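Local coordinates for protein probable FAD-dependent oxidoreductase PA4991 (Pseudomonas aeruginosa PAO1, PDB 5EZ7) that binds one FAD per subunit and probably works as an FAD-dependent oxidoreductase of the DAO family, with a physiological substrate that is still unknown, at residues G280-E285 / A311-V315; P76-R80 / T151-F155; W21-R25 / E88-R92. All coordinates share one frame. Numbering follows the deposited sequence.

Contact 1 of 3, residues G280-E285 / A311-V315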
ATOM      1  N   GLY A 280     -11.799  18.132  -3.377  1.00 37.28           N
ATOM      2  CA  GLY A 280     -11.520  17.362  -4.577  1.00 35.71           C
ATOM      3  C   GLY A 280     -12.528  16.260  -4.826  1.00 34.88           C
ATOM      4  O   GLY A 280     -13.005  16.075  -5.955  1.00 34.45           O
ATOM      5  N   VAL A 281     -12.858  15.529  -3.772  1.00 33.90           N
ATOM      6  CA  VAL A 281     -13.873  14.487  -3.869  1.00 33.42           C
ATOM      7  C   VAL A 281     -15.194  15.064  -4.371  1.00 34.41           C
ATOM      8  O   VAL A 281     -15.831  14.456  -5.206  1.00 33.82           O
ATOM      9  CB  VAL A 281     -14.045  13.678  -2.544  1.00 33.22           C
ATOM     10  CG1 VAL A 281     -15.244  12.731  -2.612  1.00 33.81           C
ATOM     11  CG2 VAL A 281     -12.789  12.851  -2.250  1.00 31.58           C
ATOM     12  N   ALA A 282     -15.580  16.248  -3.917  1.00 35.49           N
ATOM     13  CA  ALA A 282     -16.875  16.811  -4.323  1.00 37.48           C
ATOM     14  C   ALA A 282     -16.894  17.331  -5.785  1.00 38.10           C
ATOM     15  O   ALA A 282     -17.949  17.390  -6.400  1.00 40.23           O
ATOM     16  CB  ALA A 282     -17.298  17.913  -3.357  1.00 38.66           C
ATOM     17  N   ARG A 283     -15.747  17.719  -6.324  1.00 36.59           N
ATOM     18  CA  ARG A 283     -15.651  18.156  -7.712  1.00 36.70           C
ATOM     19  C   ARG A 283     -15.714  16.952  -8.664  1.00 36.47           C
ATOM     20  O   ARG A 283     -15.121  15.886  -8.417  1.00 35.41           O
ATOM     21  CB  ARG A 283     -14.333  18.914  -7.965  1.00 35.72           C
ATOM     22  CG  ARG A 283     -14.208  20.277  -7.284  1.00 36.86           C
ATOM     23  CD  ARG A 283     -12.941  21.027  -7.723  1.00 36.37           C
ATOM     24  NE  ARG A 283     -11.741  20.475  -7.085  1.00 35.09           N
ATOM     25  CZ  ARG A 283     -11.166  20.916  -5.958  1.00 35.22           C
ATOM     26  NH1 ARG A 283     -11.636  21.975  -5.280  1.00 36.73           N
ATOM     27  NH2 ARG A 283     -10.072  20.302  -5.507  1.00 33.50           N
ATOM     28  N   ASP A 284     -16.401  17.143  -9.779  1.00 37.70           N
ATOM     29  CA  ASP A 284     -16.409  16.161 -10.856  1.00 38.54           C
ATOM     30  C   ASP A 284     -15.060  16.164 -11.595  1.00 37.11           C
ATOM     31  O   ASP A 284     -14.170  16.971 -11.309  1.00 36.38           O
ATOM     32  CB  ASP A 284     -17.602  16.394 -11.815  1.00 41.26           C
ATOM     33  CG  ASP A 284     -17.636  17.828 -12.389  1.00 44.31           C
ATOM     34  OD1 ASP A 284     -16.923  18.103 -13.398  1.00 44.60           O
ATOM     35  OD2 ASP A 284     -18.357  18.687 -11.791  1.00 46.20           O
ATOM     36  N   GLU A 285     -14.918  15.248 -12.542  1.00 37.30           N
ATOM     37  CA  GLU A 285     -13.644  15.026 -13.206  1.00 37.79           C
ATOM     38  C   GLU A 285     -13.020  16.299 -13.889  1.00 36.03           C
ATOM     39  O   GLU A 285     -11.821  16.591 -13.712  1.00 32.86           O
ATOM     40  CB  GLU A 285     -13.767  13.858 -14.193  1.00 40.44           C
ATOM     41  CG  GLU A 285     -12.409  13.456 -14.756  1.00 44.20           C
ATOM     42  CD  GLU A 285     -12.440  12.350 -15.801  1.00 48.77           C
ATOM     43  OE1 GLU A 285     -13.459  12.282 -16.533  1.00 53.16           O
ATOM     44  OE2 GLU A 285     -11.425  11.580 -15.891  1.00 49.13           O
ATOM     45  N   ALA A 311      -6.278  12.692 -16.507  1.00 28.71           N
ATOM     46  CA  ALA A 311      -7.311  11.792 -16.010  1.00 28.31           C
ATOM     47  C   ALA A 311      -7.415  11.931 -14.495  1.00 27.40           C
ATOM     48  O   ALA A 311      -6.551  12.523 -13.856  1.00 28.63           O
ATOM     49  CB  ALA A 311      -6.949  10.363 -16.395  1.00 27.80           C
ATOM     50  N   THR A 312      -8.464  11.392 -13.904  1.00 27.53           N
ATOM     51  CA  THR A 312      -8.557  11.341 -12.461  1.00 27.26           C
ATOM     52  C   THR A 312      -8.913   9.941 -12.021  1.00 27.95           C
ATOM     53  O   THR A 312      -9.307   9.090 -12.835  1.00 28.13           O
ATOM     54  CB  THR A 312      -9.551  12.340 -11.899  1.00 27.96           C
ATOM     55  OG1 THR A 312     -10.870  11.806 -12.009  1.00 28.68           O
ATOM     56  CG2 THR A 312      -9.414  13.691 -12.613  1.00 28.46           C
ATOM     57  N   LEU A 313      -8.745   9.705 -10.725  1.00 27.80           N
ATOM     58  CA  LEU A 313      -8.996   8.417 -10.149  1.00 28.15           C
ATOM     59  C   LEU A 313      -9.653   8.568  -8.778  1.00 28.65           C
ATOM     60  O   LEU A 313      -9.119   9.266  -7.909  1.00 27.39           O
ATOM     61  CB  LEU A 313      -7.657   7.751  -9.997  1.00 29.19           C
ATOM     62  CG  LEU A 313      -7.644   6.391  -9.322  1.00 30.38           C
ATOM     63  CD1 LEU A 313      -8.267   5.356 -10.255  1.00 31.73           C
ATOM     64  CD2 LEU A 313      -6.223   6.039  -9.004  1.00 30.93           C
ATOM     65  N   ARG A 314     -10.809   7.916  -8.597  1.00 30.33           N
ATOM     66  CA  ARG A 314     -11.543   7.899  -7.333  1.00 30.84           C
ATOM     67  C   ARG A 314     -11.194   6.591  -6.656  1.00 31.11           C
ATOM     68  O   ARG A 314     -11.235   5.546  -7.291  1.00 32.54           O
ATOM     69  CB  ARG A 314     -13.043   8.020  -7.567  1.00 32.44           C
ATOM     70  CG  ARG A 314     -13.395   9.059  -8.622  1.00 34.27           C
ATOM     71  CD  ARG A 314     -14.874   9.458  -8.645  1.00 35.79           C
ATOM     72  NE  ARG A 314     -15.009  10.449  -7.624  1.00 37.58           N
ATOM     73  CZ  ARG A 314     -15.301  11.743  -7.748  1.00 37.98           C
ATOM     74  NH1 ARG A 314     -15.650  12.303  -8.891  1.00 38.54           N
ATOM     75  NH2 ARG A 314     -15.290  12.479  -6.641  1.00 38.24           N
ATOM     76  N   VAL A 315     -10.787   6.640  -5.395  1.00 30.26           N
ATOM     77  CA  VAL A 315     -10.511   5.424  -4.634  1.00 30.12           C
ATOM     78  C   VAL A 315     -10.700   5.695  -3.157  1.00 30.12           C
ATOM     79  O   VAL A 315     -10.391   6.781  -2.652  1.00 30.70           O
ATOM     80  CB  VAL A 315      -9.101   4.857  -4.924  1.00 29.93           C
ATOM     81  CG1 VAL A 315      -8.017   5.887  -4.718  1.00 30.08           C
ATOM     82  CG2 VAL A 315      -8.783   3.626  -4.090  1.00 30.15           C
TER
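Ala311 opens the strand segment with its CA-to-CB bond turned away from 280-285. It is still reached by Glu285, whose carboxylate OE2 lies 4.1 Å from Ala311 CA. Thr312 comes next and its CA-to-CB bond points toward the other segment. The aliphatic part of Glu285 packs on it, with Glu285 CG 3.6 Å from Thr312 OG1. That hydroxyl is hydrogen-bonded to His230 of strand 224-236, and His230 also bonds the carbonyl of Gly280. One imidazole therefore bridges the two segments. Strand 309-320 is an edge strand of a mixed sheet and runs antiparallel to 224-236. This large sheet probably corresponds to the second, sheet-built domain that DAO-family enzymes set beside their Rossmann-type FAD-binding domain. Helix 278-282 ends against this edge strand, Arg283 breaks the helical course, and Asp284 stands at the N-cap of helix 285-299. Its side-chain OD1 makes a weak hydrogen bond to the backbone N of Ala287. Leu313 turns to the other side of the strand and touches Lys48. Arg314 then reaches across to the end of helix 278-282. Arg314 NH2 lies 2.5 Å from Val281 O, but the angle of 122° makes this a weak hydrogen bond. Arg283 O also sits near the guanidinium plane, 3.7 Å from Arg314 NH1. Val315 lies beyond reach of 280-285 and instead touches the FAD.

Contact 2 of 3, residues P76-R80 / T151-F155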
ATOM      1  N   PRO A  76      11.076   4.543   7.248  1.00 40.38           N
ATOM      2  CA  PRO A  76      12.106   4.699   6.190  1.00 40.55           C
ATOM      3  C   PRO A  76      13.399   3.898   6.441  1.00 40.89           C
ATOM      4  O   PRO A  76      13.892   3.262   5.524  1.00 40.46           O
ATOM      5  CB  PRO A  76      12.377   6.221   6.143  1.00 41.85           C
ATOM      6  CG  PRO A  76      11.205   6.841   6.835  1.00 42.05           C
ATOM      7  CD  PRO A  76      10.760   5.838   7.881  1.00 41.89           C
ATOM      8  N   ARG A  77      13.912   3.882   7.662  1.00 41.88           N
ATOM      9  CA  ARG A  77      15.086   3.045   7.950  1.00 44.08           C
ATOM     10  C   ARG A  77      14.790   1.558   7.672  1.00 42.00           C
ATOM     11  O   ARG A  77      15.507   0.880   6.947  1.00 41.62           O
ATOM     12  CB  ARG A  77      15.545   3.250   9.395  1.00 46.78           C
ATOM     13  CG  ARG A  77      16.806   2.490   9.791  1.00 50.10           C
ATOM     14  CD  ARG A  77      17.029   2.526  11.309  1.00 52.84           C
ATOM     15  NE  ARG A  77      15.970   1.837  12.061  1.00 52.21           N
ATOM     16  CZ  ARG A  77      15.860   0.512  12.205  1.00 52.87           C
ATOM     17  NH1 ARG A  77      16.750  -0.307  11.664  1.00 54.40           N
ATOM     18  NH2 ARG A  77      14.847  -0.022  12.894  1.00 51.89           N
ATOM     19  N   ARG A  78      13.707   1.060   8.234  1.00 41.00           N
ATOM     20  CA  ARG A  78      13.342  -0.336   8.013  1.00 40.72           C
ATOM     21  C   ARG A  78      13.165  -0.748   6.532  1.00 39.35           C
ATOM     22  O   ARG A  78      13.665  -1.781   6.129  1.00 39.30           O
ATOM     23  CB  ARG A  78      12.130  -0.691   8.857  1.00 40.79           C
ATOM     24  CG  ARG A  78      12.511  -0.795  10.340  1.00 43.55           C
ATOM     25  CD  ARG A  78      11.351  -1.184  11.246  1.00 43.08           C
ATOM     26  NE  ARG A  78      10.849  -2.515  10.969  1.00 41.80           N
ATOM     27  CZ  ARG A  78       9.788  -3.048  11.571  1.00 41.63           C
ATOM     28  NH1 ARG A  78       9.119  -2.348  12.495  1.00 41.46           N
ATOM     29  NH2 ARG A  78       9.377  -4.280  11.241  1.00 39.95           N
ATOM     30  N   TRP A  79      12.522   0.083   5.719  1.00 38.68           N
ATOM     31  CA  TRP A  79      12.330  -0.224   4.301  1.00 38.00           C
ATOM     32  C   TRP A  79      13.621  -0.139   3.522  1.00 40.63           C
ATOM     33  O   TRP A  79      13.896  -0.991   2.685  1.00 41.30           O
ATOM     34  CB  TRP A  79      11.324   0.724   3.675  1.00 36.22           C
ATOM     35  CG  TRP A  79       9.938   0.468   4.070  1.00 32.61           C
ATOM     36  CD1 TRP A  79       9.385   0.749   5.239  1.00 32.95           C
ATOM     37  CD2 TRP A  79       8.914  -0.072   3.262  1.00 31.05           C
ATOM     38  NE1 TRP A  79       8.065   0.419   5.243  1.00 31.65           N
ATOM     39  CE2 TRP A  79       7.751  -0.095   4.029  1.00 29.97           C
ATOM     40  CE3 TRP A  79       8.865  -0.554   1.953  1.00 31.09           C
ATOM     41  CZ2 TRP A  79       6.549  -0.576   3.554  1.00 29.12           C
ATOM     42  CZ3 TRP A  79       7.659  -1.026   1.469  1.00 29.48           C
ATOM     43  CH2 TRP A  79       6.512  -1.018   2.270  1.00 29.00           C
ATOM     44  N   ARG A  80      14.423   0.872   3.837  1.00 43.78           N
ATOM     45  CA  ARG A  80      15.784   0.997   3.301  1.00 46.33           C
ATOM     46  C   ARG A  80      16.606  -0.261   3.553  1.00 44.87           C
ATOM     47  O   ARG A  80      17.149  -0.847   2.618  1.00 45.02           O
ATOM     48  CB  ARG A  80      16.494   2.239   3.893  1.00 50.59           C
ATOM     49  CG  ARG A  80      17.968   2.441   3.499  1.00 54.57           C
ATOM     50  CD  ARG A  80      18.152   3.152   2.170  1.00 56.43           C
ATOM     51  NE  ARG A  80      17.723   4.548   2.245  1.00 59.90           N
ATOM     52  CZ  ARG A  80      17.721   5.416   1.222  1.00 62.87           C
ATOM     53  NH1 ARG A  80      18.141   5.070  -0.007  1.00 62.71           N
ATOM     54  NH2 ARG A  80      17.280   6.657   1.428  1.00 64.62           N
ATOM     55  N   THR A 151      14.474  11.828   4.606  1.00 51.48           N
ATOM     56  CA  THR A 151      14.923  10.425   4.646  1.00 51.17           C
ATOM     57  C   THR A 151      13.893   9.500   4.041  1.00 48.04           C
ATOM     58  O   THR A 151      14.202   8.363   3.742  1.00 48.69           O
ATOM     59  CB  THR A 151      15.175   9.912   6.098  1.00 52.43           C
ATOM     60  OG1 THR A 151      13.955   9.986   6.871  1.00 51.06           O
ATOM     61  CG2 THR A 151      16.307  10.714   6.776  1.00 54.87           C
ATOM     62  N   GLU A 152      12.663   9.978   3.918  1.00 46.32           N
ATOM     63  CA  GLU A 152      11.595   9.247   3.259  1.00 45.06           C
ATOM     64  C   GLU A 152      11.988   8.801   1.838  1.00 42.63           C
ATOM     65  O   GLU A 152      12.783   9.439   1.191  1.00 43.26           O
ATOM     66  CB  GLU A 152      10.323  10.107   3.231  1.00 46.45           C
ATOM     67  CG  GLU A 152       9.781  10.525   4.606  1.00 48.65           C
ATOM     68  CD  GLU A 152       8.424  11.250   4.538  1.00 49.90           C
ATOM     69  OE1 GLU A 152       7.865  11.566   5.639  1.00 51.40           O
ATOM     70  OE2 GLU A 152       7.902  11.478   3.407  1.00 47.22           O
ATOM     71  N   ILE A 153      11.425   7.690   1.389  1.00 40.37           N
ATOM     72  CA  ILE A 153      11.839   7.001   0.167  1.00 39.90           C
ATOM     73  C   ILE A 153      10.605   6.869  -0.667  1.00 36.74           C
ATOM     74  O   ILE A 153       9.499   6.762  -0.095  1.00 36.11           O
ATOM     75  CB  ILE A 153      12.212   5.516   0.405  1.00 42.00           C
ATOM     76  CG1 ILE A 153      13.069   5.293   1.630  1.00 45.77           C
ATOM     77  CG2 ILE A 153      12.948   4.932  -0.790  1.00 43.77           C
ATOM     78  CD1 ILE A 153      13.002   3.846   2.107  1.00 45.56           C
ATOM     79  N   VAL A 154      10.772   6.772  -1.988  1.00 34.12           N
ATOM     80  CA  VAL A 154       9.640   6.455  -2.877  1.00 32.44           C
ATOM     81  C   VAL A 154       9.885   5.221  -3.722  1.00 32.03           C
ATOM     82  O   VAL A 154      10.800   5.200  -4.531  1.00 31.80           O
ATOM     83  CB  VAL A 154       9.307   7.608  -3.821  1.00 31.82           C
ATOM     84  CG1 VAL A 154       8.047   7.289  -4.620  1.00 29.70           C
ATOM     85  CG2 VAL A 154       9.169   8.897  -3.019  1.00 32.33           C
ATOM     86  N   PHE A 155       9.002   4.237  -3.548  1.00 32.10           N
ATOM     87  CA  PHE A 155       9.137   2.900  -4.113  1.00 33.53           C
ATOM     88  C   PHE A 155       8.338   2.844  -5.389  1.00 32.99           C
ATOM     89  O   PHE A 155       7.311   3.459  -5.468  1.00 31.60           O
ATOM     90  CB  PHE A 155       8.594   1.814  -3.143  1.00 33.69           C
ATOM     91  CG  PHE A 155       9.644   1.181  -2.271  1.00 35.09           C
ATOM     92  CD1 PHE A 155      10.179   1.866  -1.204  1.00 36.02           C
ATOM     93  CD2 PHE A 155      10.108  -0.105  -2.519  1.00 35.55           C
ATOM     94  CE1 PHE A 155      11.176   1.299  -0.389  1.00 36.28           C
ATOM     95  CE2 PHE A 155      11.109  -0.671  -1.717  1.00 36.61           C
ATOM     96  CZ  PHE A 155      11.654   0.044  -0.661  1.00 36.54           C
TER
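Ile153, Pro76 and Trp79 have the largest areas buried here. Ile153 points its CA-to-CB bond at the helix, and its CD1 sits against one helical turn. Ile153 CD1 is 3.6 Å from Pro76 O, 3.7 Å from Arg80 N and 3.9 Å from Trp79 CB. Pro76 O and Arg80 N are already joined by a helical hydrogen bond, so the methyl packs on backbone whose polar groups are satisfied. Pro76 faces the turn that leads into the strand. Pro76 CB lies 3.7 Å from Thr151 O and 4.3 Å from Glu152 CA. Trp79 meets Phe155 in a T-shaped (edge-to-face) pair. The edge of the indole is directed at the phenyl face, with ring centroids 5.3 Å apart and planes at 67°. Trp79 CE3 and Phe155 CE1 are 3.8 Å apart. The indole NE1 bonds the carbonyl of Ala348, an FAD-binding residue, so this packing borders the cofactor site. Arg80 lies alongside Thr151 and Ile153, and its guanidinium makes a salt bridge with Glu99. The axes of segments 76-80 and 153-155 approach to 9.9 Å, with their N-to-C directions 48° apart. The strand is the middle one of a three-stranded antiparallel sheet between 52-53 and 96-98. The helix packs on it through Pro76, Trp79 and the Arg80 backbone; Trp79 also touches Ile53 of strand 52-53 and Pro351 of helix 350-364.

Contact 3 of 3, residues W21-R25 / E88-R92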
ATOM      1  N   TRP A  21       3.358  -8.607   2.628  1.00 23.43           N
ATOM      2  CA  TRP A  21       4.514  -8.322   3.450  1.00 25.23           C
ATOM      3  C   TRP A  21       4.488  -9.291   4.566  1.00 25.89           C
ATOM      4  O   TRP A  21       5.453  -9.969   4.793  1.00 27.61           O
ATOM      5  CB  TRP A  21       4.516  -6.883   3.984  1.00 25.60           C
ATOM      6  CG  TRP A  21       5.765  -6.541   4.704  1.00 27.33           C
ATOM      7  CD1 TRP A  21       6.135  -6.967   5.930  1.00 29.03           C
ATOM      8  CD2 TRP A  21       6.837  -5.724   4.219  1.00 28.47           C
ATOM      9  NE1 TRP A  21       7.380  -6.474   6.243  1.00 30.71           N
ATOM     10  CE2 TRP A  21       7.813  -5.680   5.222  1.00 30.16           C
ATOM     11  CE3 TRP A  21       7.062  -5.017   3.026  1.00 28.61           C
ATOM     12  CZ2 TRP A  21       9.007  -4.972   5.076  1.00 32.20           C
ATOM     13  CZ3 TRP A  21       8.240  -4.300   2.890  1.00 30.44           C
ATOM     14  CH2 TRP A  21       9.197  -4.274   3.911  1.00 31.29           C
ATOM     15  N   LEU A  22       3.350  -9.395   5.241  1.00 26.42           N
ATOM     16  CA  LEU A  22       3.177 -10.386   6.319  1.00 26.23           C
ATOM     17  C   LEU A  22       3.483 -11.777   5.831  1.00 25.87           C
ATOM     18  O   LEU A  22       4.142 -12.545   6.523  1.00 26.73           O
ATOM     19  CB  LEU A  22       1.748 -10.376   6.843  1.00 26.04           C
ATOM     20  CG  LEU A  22       1.325 -11.499   7.826  1.00 26.46           C
ATOM     21  CD1 LEU A  22       2.112 -11.390   9.137  1.00 27.23           C
ATOM     22  CD2 LEU A  22      -0.189 -11.457   8.079  1.00 25.47           C
ATOM     23  N   ASN A  23       2.971 -12.126   4.666  1.00 24.63           N
ATOM     24  CA  ASN A  23       3.239 -13.468   4.143  1.00 25.77           C
ATOM     25  C   ASN A  23       4.743 -13.703   4.024  1.00 26.88           C
ATOM     26  O   ASN A  23       5.250 -14.749   4.376  1.00 27.75           O
ATOM     27  CB  ASN A  23       2.555 -13.650   2.795  1.00 25.79           C
ATOM     28  CG  ASN A  23       2.567 -15.093   2.298  1.00 27.02           C
ATOM     29  OD1 ASN A  23       2.232 -16.012   3.049  1.00 28.79           O
ATOM     30  ND2 ASN A  23       2.894 -15.292   1.026  1.00 27.08           N
ATOM     31  N   ALA A  24       5.463 -12.709   3.524  1.00 26.69           N
ATOM     32  CA  ALA A  24       6.872 -12.867   3.313  1.00 27.47           C
ATOM     33  C   ALA A  24       7.641 -13.028   4.647  1.00 28.04           C
ATOM     34  O   ALA A  24       8.533 -13.859   4.744  1.00 28.88           O
ATOM     35  CB  ALA A  24       7.388 -11.690   2.522  1.00 27.72           C
ATOM     36  N   ARG A  25       7.297 -12.225   5.641  1.00 27.38           N
ATOM     37  CA  ARG A  25       7.823 -12.361   6.985  1.00 29.51           C
ATOM     38  C   ARG A  25       7.601 -13.761   7.607  1.00 29.82           C
ATOM     39  O   ARG A  25       8.532 -14.357   8.189  1.00 30.36           O
ATOM     40  CB  ARG A  25       7.199 -11.282   7.887  1.00 30.82           C
ATOM     41  CG  ARG A  25       7.771  -9.877   7.642  1.00 33.34           C
ATOM     42  CD  ARG A  25       9.071  -9.582   8.417  1.00 36.52           C
ATOM     43  NE  ARG A  25       8.752  -9.588   9.851  1.00 40.42           N
ATOM     44  CZ  ARG A  25       8.149  -8.590  10.520  1.00 42.63           C
ATOM     45  NH1 ARG A  25       7.844  -7.398   9.952  1.00 43.46           N
ATOM     46  NH2 ARG A  25       7.856  -8.775  11.794  1.00 44.75           N
ATOM     47  N   GLU A  88      14.751  -6.802   7.186  1.00 42.84           N
ATOM     48  CA  GLU A  88      13.794  -7.852   7.610  1.00 43.86           C
ATOM     49  C   GLU A  88      13.152  -8.667   6.445  1.00 41.89           C
ATOM     50  O   GLU A  88      12.593  -9.736   6.690  1.00 41.04           O
ATOM     51  CB  GLU A  88      12.690  -7.260   8.482  1.00 43.79           C
ATOM     52  CG  GLU A  88      11.693  -6.437   7.681  1.00 44.05           C
ATOM     53  CD  GLU A  88      10.870  -5.510   8.557  1.00 46.02           C
ATOM     54  OE1 GLU A  88       9.625  -5.727   8.650  1.00 45.03           O
ATOM     55  OE2 GLU A  88      11.478  -4.573   9.167  1.00 47.40           O
ATOM     56  N   LEU A  89      13.211  -8.145   5.210  1.00 39.98           N
ATOM     57  CA  LEU A  89      12.898  -8.912   3.994  1.00 38.10           C
ATOM     58  C   LEU A  89      13.973  -8.687   2.924  1.00 39.58           C
ATOM     59  O   LEU A  89      14.648  -7.650   2.907  1.00 40.64           O
ATOM     60  CB  LEU A  89      11.541  -8.509   3.429  1.00 35.79           C
ATOM     61  CG  LEU A  89      10.271  -8.896   4.208  1.00 34.17           C
ATOM     62  CD1 LEU A  89       9.054  -8.366   3.448  1.00 32.00           C
ATOM     63  CD2 LEU A  89      10.137 -10.407   4.452  1.00 33.58           C
ATOM     64  N   ASP A  90      14.151  -9.671   2.046  1.00 39.43           N
ATOM     65  CA  ASP A  90      15.010  -9.503   0.889  1.00 39.96           C
ATOM     66  C   ASP A  90      14.279  -8.804  -0.258  1.00 38.43           C
ATOM     67  O   ASP A  90      13.697  -9.449  -1.112  1.00 37.58           O
ATOM     68  CB  ASP A  90      15.540 -10.848   0.403  1.00 41.41           C
ATOM     69  CG  ASP A  90      16.670 -10.691  -0.562  1.00 43.71           C
ATOM     70  OD1 ASP A  90      16.989  -9.560  -0.985  1.00 45.21           O
ATOM     71  OD2 ASP A  90      17.286 -11.703  -0.903  1.00 47.28           O
ATOM     72  N   LEU A  91      14.349  -7.482  -0.286  1.00 38.40           N
ATOM     73  CA  LEU A  91      13.864  -6.698  -1.405  1.00 37.00           C
ATOM     74  C   LEU A  91      15.032  -6.174  -2.220  1.00 38.73           C
ATOM     75  O   LEU A  91      14.944  -5.090  -2.777  1.00 37.33           O
ATOM     76  CB  LEU A  91      13.010  -5.522  -0.902  1.00 35.41           C
ATOM     77  CG  LEU A  91      11.835  -5.817   0.037  1.00 34.57           C
ATOM     78  CD1 LEU A  91      11.024  -4.567   0.294  1.00 33.48           C
ATOM     79  CD2 LEU A  91      10.924  -6.936  -0.449  1.00 34.01           C
ATOM     80  N   ARG A  92      16.130  -6.915  -2.309  1.00 41.36           N
ATOM     81  CA  ARG A  92      17.239  -6.419  -3.125  1.00 44.07           C
ATOM     82  C   ARG A  92      16.835  -6.352  -4.601  1.00 42.93           C
ATOM     83  O   ARG A  92      16.193  -7.262  -5.116  1.00 40.45           O
ATOM     84  CB  ARG A  92      18.475  -7.275  -2.950  1.00 47.27           C
ATOM     85  CG  ARG A  92      19.252  -6.917  -1.689  1.00 49.14           C
ATOM     86  CD  ARG A  92      20.339  -7.919  -1.398  1.00 51.84           C
ATOM     87  NE  ARG A  92      19.804  -9.279  -1.407  1.00 51.68           N
ATOM     88  CZ  ARG A  92      20.481 -10.361  -1.041  1.00 55.12           C
ATOM     89  NH1 ARG A  92      19.879 -11.544  -1.104  1.00 56.30           N
ATOM     90  NH2 ARG A  92      21.731 -10.290  -0.580  1.00 56.77           N
TER
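Leu89 is the apolar centre of this contact. Leu89 CD1 lies over the face of the Trp21 indole in a CH-pi interaction, 3.6 Å from the centroid of the five-membered ring and 18° off the ring normal. Leu89 CD1 is 3.4 Å from Trp21 CE2. The other methyl, Leu89 CD2, turns to the helix surface, 3.6 Å from Ala24 CB and 3.6 Å from Arg25 N. Leu91 adds a second apolar touch: Leu91 CD1 is 3.8 Å from Trp21 CZ3. Both leucines also meet Leu164 of helix 157-168, and the Trp21 ring also meets that of Trp79 in helix 75-82. Helix 17-28 follows the glycine-rich turn of the Rossmann-type FAD-binding unit, and Ala18 near its start binds FAD. The loop between helix 75-82 and strand 96-98 packs on this helix. At the polar edge, Glu88 makes a salt bridge with Arg25, in which Arg25 NH1 is 2.8 Å from Glu88 OE1. Trp21 NE1 also gives Glu88 OE1 a weak hydrogen bond of 3.4 Å, with the oxygen near the indole plane. Glu88 OE2 pairs with Arg78, while Arg25 NH2 pairs with Asp355 of helix 350-364. The indole thus serves the contact twice, through its face to a leucine and through its NH to a carboxylate. Glu88 and Asp355 each pair with both Arg25 and Arg78, so two carboxylates balance two guanidinium groups that lie close together.

From the N terminus, helix segment 21-25 comes first, then 76-80. Contact 3 closes its loop at 88-92, before contact 2 closes at 151-155. Their segments alternate, so these two loops cross. They also touch directly, through a salt bridge and through Trp79 CZ3, which packs 3.6 Å from Trp21 CZ3. Helix 75-82 is thereby tied both to the Rossmann-type helix 17-28 and to the small sheet holding strand 153-155. Contact 1 follows in series and closes a short loop through helix 285-299. It joins the end of helix 278-282 and the start of helix 285-299 to the edge of the large sheet. Its centre is 34 Å from that of contact 3, on the opposite side of the chain's centre.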